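Local coordinates for alginate biosynthesis protein AlgJ (Pseudomonas putida, PDB 4O8V) that probably transfers acetyl groups to mannuronate residues of alginate in the periplasm, as an O-acetyltransferase with an SGNH hydrolase-like domain, at residues V115-R118 and T119-H122; P62-A65 and R66-E70; P161-G164 and D165-F169; S220-P223 and H224-F227; T124-G127 and A128-A132. All coordinates share one frame; numbering follows the deposited sequence.

Contact 1 (V115-R118 and T119-H122)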
loop_
_atom_site.group_PDB
_atom_site.type_symbol
_atom_site.label_atom_id
_atom_site.label_comp_id
_atom_site.label_asym_id
_atom_site.label_seq_id
_atom_site.Cartn_x
_atom_site.Cartn_y
_atom_site.Cartn_z
ATOM N N VAL A 115 0.694 -14.812 0.768
ATOM C CA VAL A 115 0.902 -13.446 1.246
ATOM C C VAL A 115 0.070 -12.461 0.407
ATOM O O VAL A 115 -0.129 -11.324 0.813
ATOM C CB VAL A 115 2.416 -13.070 1.256
ATOM C CG1 VAL A 115 3.223 -14.038 2.180
ATOM C CG2 VAL A 115 3.017 -13.027 -0.130
ATOM N N PHE A 116 -0.441 -12.917 -0.741
ATOM C CA PHE A 116 -1.529 -12.242 -1.470
ATOM C C PHE A 116 -2.659 -13.238 -1.716
ATOM O O PHE A 116 -2.417 -14.458 -1.770
ATOM C CB PHE A 116 -1.087 -11.697 -2.845
ATOM C CG PHE A 116 -0.253 -10.444 -2.784
ATOM C CD1 PHE A 116 1.106 -10.521 -2.512
ATOM C CD2 PHE A 116 -0.820 -9.205 -3.069
ATOM C CE1 PHE A 116 1.882 -9.392 -2.473
ATOM C CE2 PHE A 116 -0.050 -8.062 -3.038
ATOM C CZ PHE A 116 1.302 -8.151 -2.737
ATOM N N LEU A 117 -3.873 -12.725 -1.890
ATOM C CA LEU A 117 -5.025 -13.557 -2.264
ATOM C C LEU A 117 -4.884 -14.033 -3.708
ATOM O O LEU A 117 -4.305 -13.334 -4.529
ATOM C CB LEU A 117 -6.332 -12.768 -2.102
ATOM C CG LEU A 117 -6.725 -12.388 -0.668
ATOM C CD1 LEU A 117 -7.683 -11.228 -0.697
ATOM C CD2 LEU A 117 -7.374 -13.535 0.010
ATOM N N ARG A 118 -5.413 -15.212 -4.015
ATOM C CA ARG A 118 -5.366 -15.743 -5.392
ATOM C C ARG A 118 -6.223 -14.941 -6.408
ATOM O O ARG A 118 -5.793 -14.720 -7.548
ATOM C CB ARG A 118 -5.785 -17.227 -5.377
ATOM C CG ARG A 118 -5.870 -17.903 -6.759
ATOM C CD ARG A 118 -6.101 -19.424 -6.630
ATOM N NE ARG A 118 -7.103 -19.743 -5.624
ATOM C CZ ARG A 118 -8.414 -19.643 -5.809
ATOM N NH1 ARG A 118 -8.897 -19.254 -6.980
ATOM N NH2 ARG A 118 -9.245 -19.946 -4.816
ATOM N N THR A 119 -7.412 -14.490 -6.000
ATOM C CA THR A 119 -8.349 -13.865 -6.930
ATOM C C THR A 119 -8.587 -12.379 -6.677
ATOM O O THR A 119 -9.521 -11.788 -7.212
ATOM C CB THR A 119 -9.701 -14.569 -6.896
ATOM O OG1 THR A 119 -10.352 -14.301 -5.647
ATOM C CG2 THR A 119 -9.515 -16.091 -7.068
ATOM N N ASP A 120 -7.730 -11.778 -5.863
ATOM C CA ASP A 120 -7.937 -10.399 -5.405
ATOM C C ASP A 120 -6.609 -9.647 -5.528
ATOM O O ASP A 120 -5.550 -10.271 -5.524
ATOM C CB ASP A 120 -8.455 -10.434 -3.961
ATOM C CG ASP A 120 -8.884 -9.058 -3.417
ATOM O OD1 ASP A 120 -8.000 -8.276 -2.999
ATOM O OD2 ASP A 120 -10.117 -8.795 -3.378
ATOM N N THR A 121 -6.647 -8.326 -5.659
ATOM C CA THR A 121 -5.414 -7.551 -5.773
ATOM C C THR A 121 -4.625 -7.494 -4.466
ATOM O O THR A 121 -3.427 -7.212 -4.475
ATOM C CB THR A 121 -5.687 -6.084 -6.204
ATOM O OG1 THR A 121 -6.484 -5.451 -5.202
ATOM C CG2 THR A 121 -6.397 -6.048 -7.548
ATOM N N HIS A 122 -5.285 -7.738 -3.338
ATOM C CA HIS A 122 -4.699 -7.341 -2.055
ATOM C C HIS A 122 -3.860 -8.400 -1.352
ATOM O O HIS A 122 -4.005 -9.597 -1.582
ATOM C CB HIS A 122 -5.804 -6.883 -1.102
ATOM C CG HIS A 122 -6.508 -5.647 -1.576
ATOM N ND1 HIS A 122 -7.751 -5.675 -2.171
ATOM C CD2 HIS A 122 -6.114 -4.350 -1.573
ATOM C CE1 HIS A 122 -8.103 -4.438 -2.493
ATOM N NE2 HIS A 122 -7.122 -3.617 -2.153
#
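OD1 of D120, a residue whose CB leans on L117, is held by two donors of H122. The imidazole ND1 lies 2.7 Å from OD1 on its syn lone pair, though OD1 sits 20° out of the ring plane; the backbone N of H122 takes the anti lone pair of OD1 at 2.8 Å, closing an Asx turn. With CG anti to the backbone N (chi1 -173°), the carboxylate of D120 is carried to where both donors converge. Its OD2 accepts from the backbone N of D165, so bonds to both oxygens fix the rotation of the group. L117 runs alongside D120, its CD1 within 3.4 Å of D120 CB; a branched apolar side chain can pack beside the acid without competing for its oxygens. Behind them the loop is tied by L117 N to H122 O at 3.1 Å, nearly straight at 172°. F116 turns its ring edge to T121 O, CD2 lying 3.6 Å away in plane, while T121 OG1 sits over the centre of the imidazole. With an alanine at D120, ND1 and the backbone N of H122 would probably lose their shared acceptor, and the imidazole would be freer to turn. H122 NE2 is hydrogen-bonded to S218 OG, completing a charge-relay arrangement consistent with the Ser-His-Asp catalytic triad of the SGNH hydrolase superfamily.

Contact 2 (P62-A65 and R66-E70)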
loop_
_atom_site.group_PDB
_atom_site.type_symbol
_atom_site.label_atom_id
_atom_site.label_comp_id
_atom_site.label_asym_id
_atom_site.label_seq_id
_atom_site.Cartn_x
_atom_site.Cartn_y
_atom_site.Cartn_z
ATOM N N PRO A 62 4.963 -4.260 -3.115
ATOM C CA PRO A 62 5.313 -4.871 -4.398
ATOM C C PRO A 62 4.075 -5.388 -5.125
ATOM O O PRO A 62 3.074 -5.713 -4.474
ATOM C CB PRO A 62 6.238 -6.020 -3.997
ATOM C CG PRO A 62 5.845 -6.363 -2.602
ATOM C CD PRO A 62 5.476 -5.020 -1.969
ATOM N N ALA A 63 4.148 -5.454 -6.452
ATOM C CA ALA A 63 3.047 -5.957 -7.269
ATOM C C ALA A 63 2.804 -7.432 -6.967
ATOM O O ALA A 63 3.752 -8.185 -6.730
ATOM C CB ALA A 63 3.351 -5.767 -8.732
ATOM N N LYS A 64 1.542 -7.848 -6.995
ATOM C CA LYS A 64 1.244 -9.259 -6.795
ATOM C C LYS A 64 1.921 -10.071 -7.895
ATOM O O LYS A 64 2.435 -11.173 -7.649
ATOM C CB LYS A 64 -0.263 -9.518 -6.790
ATOM C CG LYS A 64 -0.607 -10.972 -6.451
ATOM C CD LYS A 64 -2.079 -11.165 -6.184
ATOM C CE LYS A 64 -2.773 -11.778 -7.358
ATOM N NZ LYS A 64 -4.193 -12.110 -7.038
ATOM N N ALA A 65 1.957 -9.511 -9.106
ATOM C CA ALA A 65 2.590 -10.192 -10.242
ATOM C C ALA A 65 4.093 -10.381 -10.069
ATOM O O ALA A 65 4.689 -11.231 -10.712
ATOM C CB ALA A 65 2.320 -9.436 -11.529
ATOM N N ARG A 66 4.711 -9.561 -9.232
ATOM C CA ARG A 66 6.141 -9.676 -8.947
ATOM C C ARG A 66 6.396 -10.707 -7.854
ATOM O O ARG A 66 7.387 -11.423 -7.894
ATOM C CB ARG A 66 6.727 -8.306 -8.514
ATOM C CG ARG A 66 8.221 -8.343 -8.209
ATOM C CD ARG A 66 8.791 -6.961 -7.796
ATOM N NE ARG A 66 8.361 -5.860 -8.666
ATOM C CZ ARG A 66 8.836 -5.622 -9.884
ATOM N NH1 ARG A 66 9.743 -6.437 -10.430
ATOM N NH2 ARG A 66 8.385 -4.577 -10.578
ATOM N N VAL A 67 5.504 -10.768 -6.872
ATOM C CA VAL A 67 5.675 -11.671 -5.748
ATOM C C VAL A 67 5.257 -13.096 -6.132
ATOM O O VAL A 67 5.858 -14.062 -5.664
ATOM C CB VAL A 67 4.873 -11.200 -4.512
ATOM C CG1 VAL A 67 4.995 -12.208 -3.365
ATOM C CG2 VAL A 67 5.349 -9.813 -4.061
ATOM N N TYR A 68 4.235 -13.218 -6.982
ATOM C CA TYR A 68 3.759 -14.538 -7.449
ATOM C C TYR A 68 3.967 -14.765 -8.954
ATOM O O TYR A 68 3.052 -15.164 -9.682
ATOM C CB TYR A 68 2.280 -14.715 -7.047
ATOM C CG TYR A 68 2.155 -15.078 -5.586
ATOM C CD1 TYR A 68 2.417 -16.386 -5.162
ATOM C CD2 TYR A 68 1.831 -14.113 -4.618
ATOM C CE1 TYR A 68 2.345 -16.735 -3.824
ATOM C CE2 TYR A 68 1.755 -14.452 -3.259
ATOM C CZ TYR A 68 2.023 -15.765 -2.872
ATOM O OH TYR A 68 1.971 -16.114 -1.537
ATOM N N THR A 69 5.196 -14.573 -9.419
ATOM C CA THR A 69 5.513 -14.790 -10.837
ATOM C C THR A 69 5.268 -16.226 -11.270
ATOM O O THR A 69 5.085 -16.511 -12.465
ATOM C CB THR A 69 6.975 -14.453 -11.160
ATOM O OG1 THR A 69 7.836 -15.336 -10.433
ATOM C CG2 THR A 69 7.289 -13.029 -10.768
ATOM N N GLU A 70 5.254 -17.140 -10.305
ATOM C CA GLU A 70 5.119 -18.548 -10.645
ATOM C C GLU A 70 3.691 -18.866 -11.084
ATOM O O GLU A 70 3.437 -19.937 -11.637
ATOM C CB GLU A 70 5.541 -19.448 -9.466
ATOM C CG GLU A 70 4.664 -19.360 -8.225
ATOM C CD GLU A 70 5.232 -18.398 -7.169
ATOM O OE1 GLU A 70 5.782 -17.335 -7.543
ATOM O OE2 GLU A 70 5.140 -18.722 -5.963
#
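A63 O receives the N-H groups of both R66 and V67 at the start of helix 64-67, a short helix following strand 55-61, an outer strand of the parallel sheet in this SGNH-like fold. Among the backbone bonds, R66 N stands 3.0 Å from A63 O but well above the carbonyl plane, whereas V67 N, at 3.1 Å, is tilted from that plane by only 15°. Y68 N then bonds K64 O at 2.8 Å, giving the turn its last rung. A63, at the N-cap position, has no polar side chain to cap with.

Apolar contact joins P62 and V67. With V67 CG1 anti to the backbone N (chi1 177°), CG2 lies beside that N and meets P62 CG at 3.8 Å, the rigid pyrrolidine and the branched valine crossing at a slant.

The charged ends reach beyond the turn. R66 runs extended to a bend at chi3 and forms a salt bridge with E276, while the buried K64 NZ bonds the carbonyls of D120, L117 and L19; a long lysine suits this place because its ammonium can serve several acceptors. At the far end, T69 CG2 rests 3.2 Å from A65 O.

Contact 3 (P161-G164 and D165-F169)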
loop_
_atom_site.group_PDB
_atom_site.type_symbol
_atom_site.label_atom_id
_atom_site.label_comp_id
_atom_site.label_asym_id
_atom_site.label_seq_id
_atom_site.Cartn_x
_atom_site.Cartn_y
_atom_site.Cartn_z
ATOM N N PRO A 161 -15.281 -18.239 2.877
ATOM C CA PRO A 161 -14.961 -17.848 1.500
ATOM C C PRO A 161 -15.018 -16.339 1.274
ATOM O O PRO A 161 -15.745 -15.615 1.960
ATOM C CB PRO A 161 -16.052 -18.542 0.664
ATOM C CG PRO A 161 -16.561 -19.655 1.506
ATOM C CD PRO A 161 -16.423 -19.177 2.942
ATOM N N TYR A 162 -14.239 -15.878 0.306
ATOM C CA TYR A 162 -14.194 -14.461 -0.032
ATOM C C TYR A 162 -14.097 -14.313 -1.561
ATOM O O TYR A 162 -13.193 -14.881 -2.174
ATOM C CB TYR A 162 -13.006 -13.793 0.671
ATOM C CG TYR A 162 -12.880 -12.322 0.332
ATOM C CD1 TYR A 162 -13.741 -11.392 0.889
ATOM C CD2 TYR A 162 -11.930 -11.881 -0.586
ATOM C CE1 TYR A 162 -13.659 -10.043 0.551
ATOM C CE2 TYR A 162 -11.841 -10.532 -0.928
ATOM C CZ TYR A 162 -12.695 -9.629 -0.353
ATOM O OH TYR A 162 -12.595 -8.290 -0.682
ATOM N N LYS A 163 -15.034 -13.581 -2.168
ATOM C CA LYS A 163 -15.001 -13.319 -3.611
ATOM C C LYS A 163 -14.078 -12.141 -3.885
ATOM O O LYS A 163 -14.350 -11.042 -3.421
ATOM C CB LYS A 163 -16.404 -13.013 -4.162
ATOM C CG LYS A 163 -16.436 -12.961 -5.699
ATOM C CD LYS A 163 -17.845 -12.822 -6.256
ATOM C CE LYS A 163 -18.037 -11.486 -6.953
ATOM N NZ LYS A 163 -19.416 -11.348 -7.504
ATOM N N GLY A 164 -12.998 -12.378 -4.633
ATOM C CA GLY A 164 -11.964 -11.371 -4.853
ATOM C C GLY A 164 -12.382 -10.233 -5.775
ATOM O O GLY A 164 -13.267 -10.386 -6.640
ATOM N N ASP A 165 -11.734 -9.078 -5.608
ATOM C CA ASP A 165 -12.159 -7.886 -6.323
ATOM C C ASP A 165 -11.947 -8.047 -7.834
ATOM O O ASP A 165 -12.691 -7.494 -8.620
ATOM C CB ASP A 165 -11.449 -6.616 -5.767
ATOM C CG ASP A 165 -9.912 -6.659 -5.827
ATOM O OD1 ASP A 165 -9.276 -7.694 -6.141
ATOM O OD2 ASP A 165 -9.300 -5.606 -5.497
ATOM N N LEU A 166 -10.973 -8.862 -8.224
ATOM C CA LEU A 166 -10.698 -9.091 -9.641
ATOM C C LEU A 166 -11.753 -9.929 -10.371
ATOM O O LEU A 166 -11.900 -9.825 -11.593
ATOM C CB LEU A 166 -9.329 -9.746 -9.796
ATOM C CG LEU A 166 -8.197 -8.784 -9.454
ATOM C CD1 LEU A 166 -6.891 -9.559 -9.253
ATOM C CD2 LEU A 166 -8.060 -7.684 -10.535
ATOM N N THR A 167 -12.492 -10.755 -9.640
ATOM C CA THR A 167 -13.478 -11.609 -10.292
ATOM C C THR A 167 -14.567 -10.774 -10.955
ATOM O O THR A 167 -15.183 -11.211 -11.914
ATOM C CB THR A 167 -14.123 -12.572 -9.310
ATOM O OG1 THR A 167 -15.017 -11.836 -8.473
ATOM C CG2 THR A 167 -13.061 -13.213 -8.450
ATOM N N ASN A 168 -14.778 -9.557 -10.462
ATOM C CA ASN A 168 -15.820 -8.698 -11.018
ATOM C C ASN A 168 -15.427 -8.054 -12.343
ATOM O O ASN A 168 -16.277 -7.514 -13.059
ATOM C CB ASN A 168 -16.201 -7.627 -9.999
ATOM C CG ASN A 168 -16.881 -8.217 -8.781
ATOM O OD1 ASN A 168 -18.102 -8.434 -8.773
ATOM N ND2 ASN A 168 -16.087 -8.519 -7.753
ATOM N N PHE A 169 -14.142 -8.111 -12.672
ATOM C CA PHE A 169 -13.670 -7.620 -13.958
ATOM C C PHE A 169 -13.678 -8.702 -15.011
ATOM O O PHE A 169 -13.487 -8.431 -16.197
ATOM C CB PHE A 169 -12.269 -7.037 -13.821
ATOM C CG PHE A 169 -12.238 -5.762 -13.058
ATOM C CD1 PHE A 169 -12.507 -4.556 -13.695
ATOM C CD2 PHE A 169 -11.979 -5.763 -11.701
ATOM C CE1 PHE A 169 -12.491 -3.366 -12.986
ATOM C CE2 PHE A 169 -11.961 -4.578 -10.982
ATOM C CZ PHE A 169 -12.217 -3.378 -11.626
#
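K163 folds its long side chain across T167 and on to N168. CB starts the chain off with CG anti to the backbone N (chi1 -171°), which sets CG 3.3 Å from T167 OG1. CD keeps within 3.7 Å of the same oxygen, and after a bend at chi3 the CE carbon passes it again at 3.4 Å before drawing near the amide of N168. At the tip, NZ reaches N168 OD1 in a weak hydrogen bond of 3.4 Å, the two side chains crossing at about a right angle. A lysine suits this exposed rim, since its methylenes can lie along a neighbour while the ammonium stays near solvent.

A firmer link is made by T167. G164 O is gripped twice by this residue: OG1 donates at 2.9 Å in the carbonyl plane, and the backbone N approaches at 3.1 Å from 57° above that plane. A threonine fits because its hydroxyl, set between the backbone N and the carbonyl carbon, supplements the main-chain bond while its methyl packs on G164. From D165 onward the backbone has helical torsions, and F169 N bonds L166 O at 3.0 Å, although the regular bonding of a helix is not developed. D165 turns its carboxylate the other way, where OD1 accepts from T121 N in the loop that carries the probable catalytic residues.

The turn thus leads out of strand 152-162, whose Y162 bonds D184 of strand 184-193 through the backbone, and L166 and T167 pack on L19 of strand 19-21.

Contact 4 (S220-P223 and H224-F227)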
loop_
_atom_site.group_PDB
_atom_site.type_symbol
_atom_site.label_atom_id
_atom_site.label_comp_id
_atom_site.label_asym_id
_atom_site.label_seq_id
_atom_site.Cartn_x
_atom_site.Cartn_y
_atom_site.Cartn_z
ATOM N N SER A 220 -4.874 -0.401 2.852
ATOM C CA SER A 220 -4.883 0.117 4.227
ATOM C C SER A 220 -6.274 0.429 4.737
ATOM O O SER A 220 -6.503 0.409 5.940
ATOM C CB SER A 220 -4.043 1.406 4.326
ATOM O OG SER A 220 -2.675 1.149 4.083
ATOM N N ALA A 221 -7.193 0.778 3.835
ATOM C CA ALA A 221 -8.526 1.182 4.263
ATOM C C ALA A 221 -9.433 0.011 4.572
ATOM O O ALA A 221 -10.367 0.141 5.345
ATOM C CB ALA A 221 -9.197 2.076 3.191
ATOM N N ASN A 222 -9.189 -1.122 3.935
ATOM C CA ASN A 222 -10.093 -2.263 4.053
ATOM C C ASN A 222 -9.772 -3.089 5.320
ATOM O O ASN A 222 -8.689 -3.659 5.425
ATOM C CB ASN A 222 -9.986 -3.140 2.774
ATOM C CG ASN A 222 -11.061 -4.191 2.697
ATOM O OD1 ASN A 222 -11.523 -4.683 3.726
ATOM N ND2 ASN A 222 -11.477 -4.545 1.466
ATOM N N PRO A 223 -10.717 -3.149 6.270
ATOM C CA PRO A 223 -10.543 -3.895 7.520
ATOM C C PRO A 223 -10.168 -5.371 7.296
ATOM O O PRO A 223 -9.564 -5.984 8.183
ATOM C CB PRO A 223 -11.926 -3.797 8.187
ATOM C CG PRO A 223 -12.531 -2.542 7.630
ATOM C CD PRO A 223 -12.048 -2.511 6.196
ATOM N N HIS A 224 -10.512 -5.939 6.144
ATOM C CA HIS A 224 -10.270 -7.376 5.940
ATOM C C HIS A 224 -8.783 -7.743 6.038
ATOM O O HIS A 224 -8.457 -8.853 6.444
ATOM C CB HIS A 224 -10.800 -7.851 4.569
ATOM C CG HIS A 224 -12.285 -8.053 4.505
ATOM N ND1 HIS A 224 -13.020 -8.587 5.540
ATOM C CD2 HIS A 224 -13.166 -7.828 3.500
ATOM C CE1 HIS A 224 -14.291 -8.660 5.188
ATOM N NE2 HIS A 224 -14.407 -8.197 3.956
ATOM N N TRP A 225 -7.884 -6.834 5.655
ATOM C CA TRP A 225 -6.454 -7.166 5.648
ATOM C C TRP A 225 -5.814 -6.818 7.000
ATOM O O TRP A 225 -4.668 -7.183 7.249
ATOM C CB TRP A 225 -5.722 -6.460 4.489
ATOM C CG TRP A 225 -6.602 -6.274 3.259
ATOM C CD1 TRP A 225 -6.799 -5.116 2.537
ATOM C CD2 TRP A 225 -7.430 -7.277 2.640
ATOM N NE1 TRP A 225 -7.688 -5.354 1.493
ATOM C CE2 TRP A 225 -8.100 -6.662 1.552
ATOM C CE3 TRP A 225 -7.678 -8.631 2.908
ATOM C CZ2 TRP A 225 -8.999 -7.356 0.739
ATOM C CZ3 TRP A 225 -8.568 -9.318 2.098
ATOM C CH2 TRP A 225 -9.226 -8.682 1.032
ATOM N N ASN A 226 -6.580 -6.130 7.847
ATOM C CA ASN A 226 -6.168 -5.732 9.205
ATOM C C ASN A 226 -4.791 -5.072 9.249
ATOM O O ASN A 226 -4.032 -5.284 10.201
ATOM C CB ASN A 226 -6.171 -6.946 10.164
ATOM C CG ASN A 226 -6.244 -6.529 11.641
ATOM O OD1 ASN A 226 -7.002 -5.631 12.005
ATOM N ND2 ASN A 226 -5.423 -7.154 12.484
ATOM N N PHE A 227 -4.449 -4.287 8.224
ATOM C CA PHE A 227 -3.137 -3.647 8.202
ATOM C C PHE A 227 -3.001 -2.619 9.332
ATOM O O PHE A 227 -1.936 -2.529 9.962
ATOM C CB PHE A 227 -2.882 -2.994 6.847
ATOM C CG PHE A 227 -1.482 -2.463 6.669
ATOM C CD1 PHE A 227 -0.379 -3.218 7.030
ATOM C CD2 PHE A 227 -1.278 -1.191 6.120
ATOM C CE1 PHE A 227 0.901 -2.731 6.839
ATOM C CE2 PHE A 227 0.002 -0.705 5.918
ATOM C CZ PHE A 227 1.090 -1.463 6.286
HETATM O O HOH W 1 -6.109 -3.284 5.809
#
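N222 holds its CG anti to the backbone N (chi1 -169°), bringing OD1 round to the N-H of H224, and W225 has its CG swung to a chi1 of -32°, off the usual staggered positions, so that the indole lies against the N222 side chain. The result is an Asx turn leading into a short 3-10 segment between helix 218-221, which begins at the probable nucleophile S218, and helix 227-235. OD1 of N222 accepts from H224 N at 2.9 Å, the donor tilted from the amide plane. N222 CB then touches W225 NE1 at 3.4 Å, and the amide also lies by the indole, N222 ND2 3.8 Å from W225 CZ2, with the two planes 43° apart. H224 CB lies over one face of the same indole, toward its rim, and W225 in turn stacks on the imidazole of H122.

Backbone groups finish the turn. N222 O takes W225 N at 3.3 Å and also a proton from a water 2.6 Å away, which accepts from F227 N at 3.1 Å, so one water bridges the start of the turn to the next helix. P223 suits the first 3-10 position, where its ring fixes phi, and its O accepts N226 N at 3.0 Å. N226 has positive phi, a conformation asparagine tolerates well. With an alanine at N222, H224 N is likely to be left without its side-chain acceptor and the indole without the amide beside it, though CB would remain. S220 OG, hydrogen-bonded to E273, lies at the ring edge of F227, 3.4 Å from CD2.

Contact 5 (T124-G127 and A128-A132)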
loop_
_atom_site.group_PDB
_atom_site.type_symbol
_atom_site.label_atom_id
_atom_site.label_comp_id
_atom_site.label_asym_id
_atom_site.label_seq_id
_atom_site.Cartn_x
_atom_site.Cartn_y
_atom_site.Cartn_z
ATOM N N THR A 124 -3.049 -10.778 1.756
ATOM C CA THR A 124 -3.760 -11.476 2.815
ATOM C C THR A 124 -3.462 -10.845 4.165
ATOM O O THR A 124 -2.497 -10.087 4.300
ATOM C CB THR A 124 -3.340 -12.969 2.897
ATOM O OG1 THR A 124 -1.966 -13.046 3.307
ATOM C CG2 THR A 124 -3.558 -13.695 1.538
ATOM N N PRO A 125 -4.278 -11.165 5.172
ATOM C CA PRO A 125 -3.964 -10.641 6.502
ATOM C C PRO A 125 -2.560 -11.029 6.978
ATOM O O PRO A 125 -1.884 -10.211 7.605
ATOM C CB PRO A 125 -5.033 -11.270 7.377
ATOM C CG PRO A 125 -6.178 -11.491 6.443
ATOM C CD PRO A 125 -5.587 -11.846 5.144
HETATM N N MSE A 126 -2.127 -12.257 6.694
HETATM C CA MSE A 126 -0.765 -12.625 7.041
HETATM C C MSE A 126 0.256 -11.792 6.263
HETATM O O MSE A 126 1.287 -11.391 6.821
HETATM C CB MSE A 126 -0.530 -14.123 6.804
HETATM C CG MSE A 126 0.808 -14.606 7.307
HETATM SE SE MSE A 126 2.195 -14.639 5.907
HETATM C CE MSE A 126 1.643 -16.256 4.944
ATOM N N GLY A 127 -0.031 -11.520 4.988
ATOM C CA GLY A 127 0.866 -10.729 4.169
ATOM C C GLY A 127 1.004 -9.306 4.700
ATOM O O GLY A 127 2.099 -8.734 4.769
ATOM N N ALA A 128 -0.126 -8.727 5.076
ATOM C CA ALA A 128 -0.117 -7.363 5.609
ATOM C C ALA A 128 0.622 -7.319 6.958
ATOM O O ALA A 128 1.284 -6.352 7.301
ATOM C CB ALA A 128 -1.549 -6.837 5.737
ATOM N N GLU A 129 0.542 -8.402 7.710
ATOM C CA GLU A 129 1.168 -8.449 9.014
ATOM C C GLU A 129 2.697 -8.497 8.860
ATOM O O GLU A 129 3.425 -7.852 9.621
ATOM C CB GLU A 129 0.635 -9.659 9.793
ATOM C CG GLU A 129 1.261 -9.865 11.160
ATOM C CD GLU A 129 0.748 -11.127 11.818
ATOM O OE1 GLU A 129 1.226 -12.227 11.465
ATOM O OE2 GLU A 129 -0.161 -11.018 12.663
ATOM N N VAL A 130 3.175 -9.276 7.890
ATOM C CA VAL A 130 4.592 -9.306 7.550
ATOM C C VAL A 130 5.093 -7.905 7.177
ATOM O O VAL A 130 6.145 -7.459 7.677
ATOM C CB VAL A 130 4.860 -10.301 6.396
ATOM C CG1 VAL A 130 6.286 -10.161 5.881
ATOM C CG2 VAL A 130 4.594 -11.714 6.879
ATOM N N ALA A 131 4.320 -7.200 6.351
ATOM C CA ALA A 131 4.668 -5.824 5.961
ATOM C C ALA A 131 4.707 -4.917 7.192
ATOM O O ALA A 131 5.675 -4.163 7.397
ATOM C CB ALA A 131 3.682 -5.285 4.907
ATOM N N ALA A 132 3.687 -4.991 8.039
ATOM C CA ALA A 132 3.686 -4.186 9.271
ATOM C C ALA A 132 4.889 -4.486 10.157
ATOM O O ALA A 132 5.464 -3.576 10.772
ATOM C CB ALA A 132 2.400 -4.405 10.061
#
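T124 O accepts A128 N at 2.8 Å, the first bond of helix 125-141, while the side chain of the same threonine caps the helix start. With OG1 set between the backbone N and the carbonyl carbon (chi1 66°), it faces G127 N and accepts its proton at 3.0 Å. The hydroxyl is also hydrogen-bonded to Q114 O, so this buried group is used in both its roles. Threonine is therefore apt as N-cap, and proline just after it is equally apt, because the first turn of a helix asks no N-H of it.

The carbonyls then pass on in order. P125 O takes E129 N at 3.0 Å; M126 O takes V130 N, also at 3.0 Å, with a further weak bond from E129 N; and G127 O takes A131 N at 3.1 Å. G127 and A128 add little bulk on this buried stretch, and A128 CB lies against F227 of the neighbouring helix 227-235.

Side-chain contact along the helix is between M126, present as selenomethionine, and V130. The two lie side by side, pointing the same way, SE 3.9 Å from CG2, an apolar pair one turn apart that also packs on A109 of helix 103-109. E129 instead extends to form a salt bridge with R189. The chemistry is consistent with a well-fixed start to the helix: the cap and successive carbonyls satisfy the N-H groups from G127 to A131.

Contact 1 carries the probable catalytic D120 and H122, and the other contacts gather round it. Contacts 2 and 3 lie with centres about 10 Å and 9 Å from it and touch it through polar bonds, yet do not touch each other. Contact 4 brings the W225 indole to the imidazole, W225 NE1 lying 3.3 Å from H122 CG, and its CH2 is 3.4 Å from L117 CD1. Contact 5 continues the same loop into a helix, V115 O meeting T124 N at 3.1 Å, and packs against contact 4, where F227 CD1 lies 3.6 Å from A128 O. Contacts 2 and 4 stand about 20 Å apart between centres, with the loop of contact 1 bridging them.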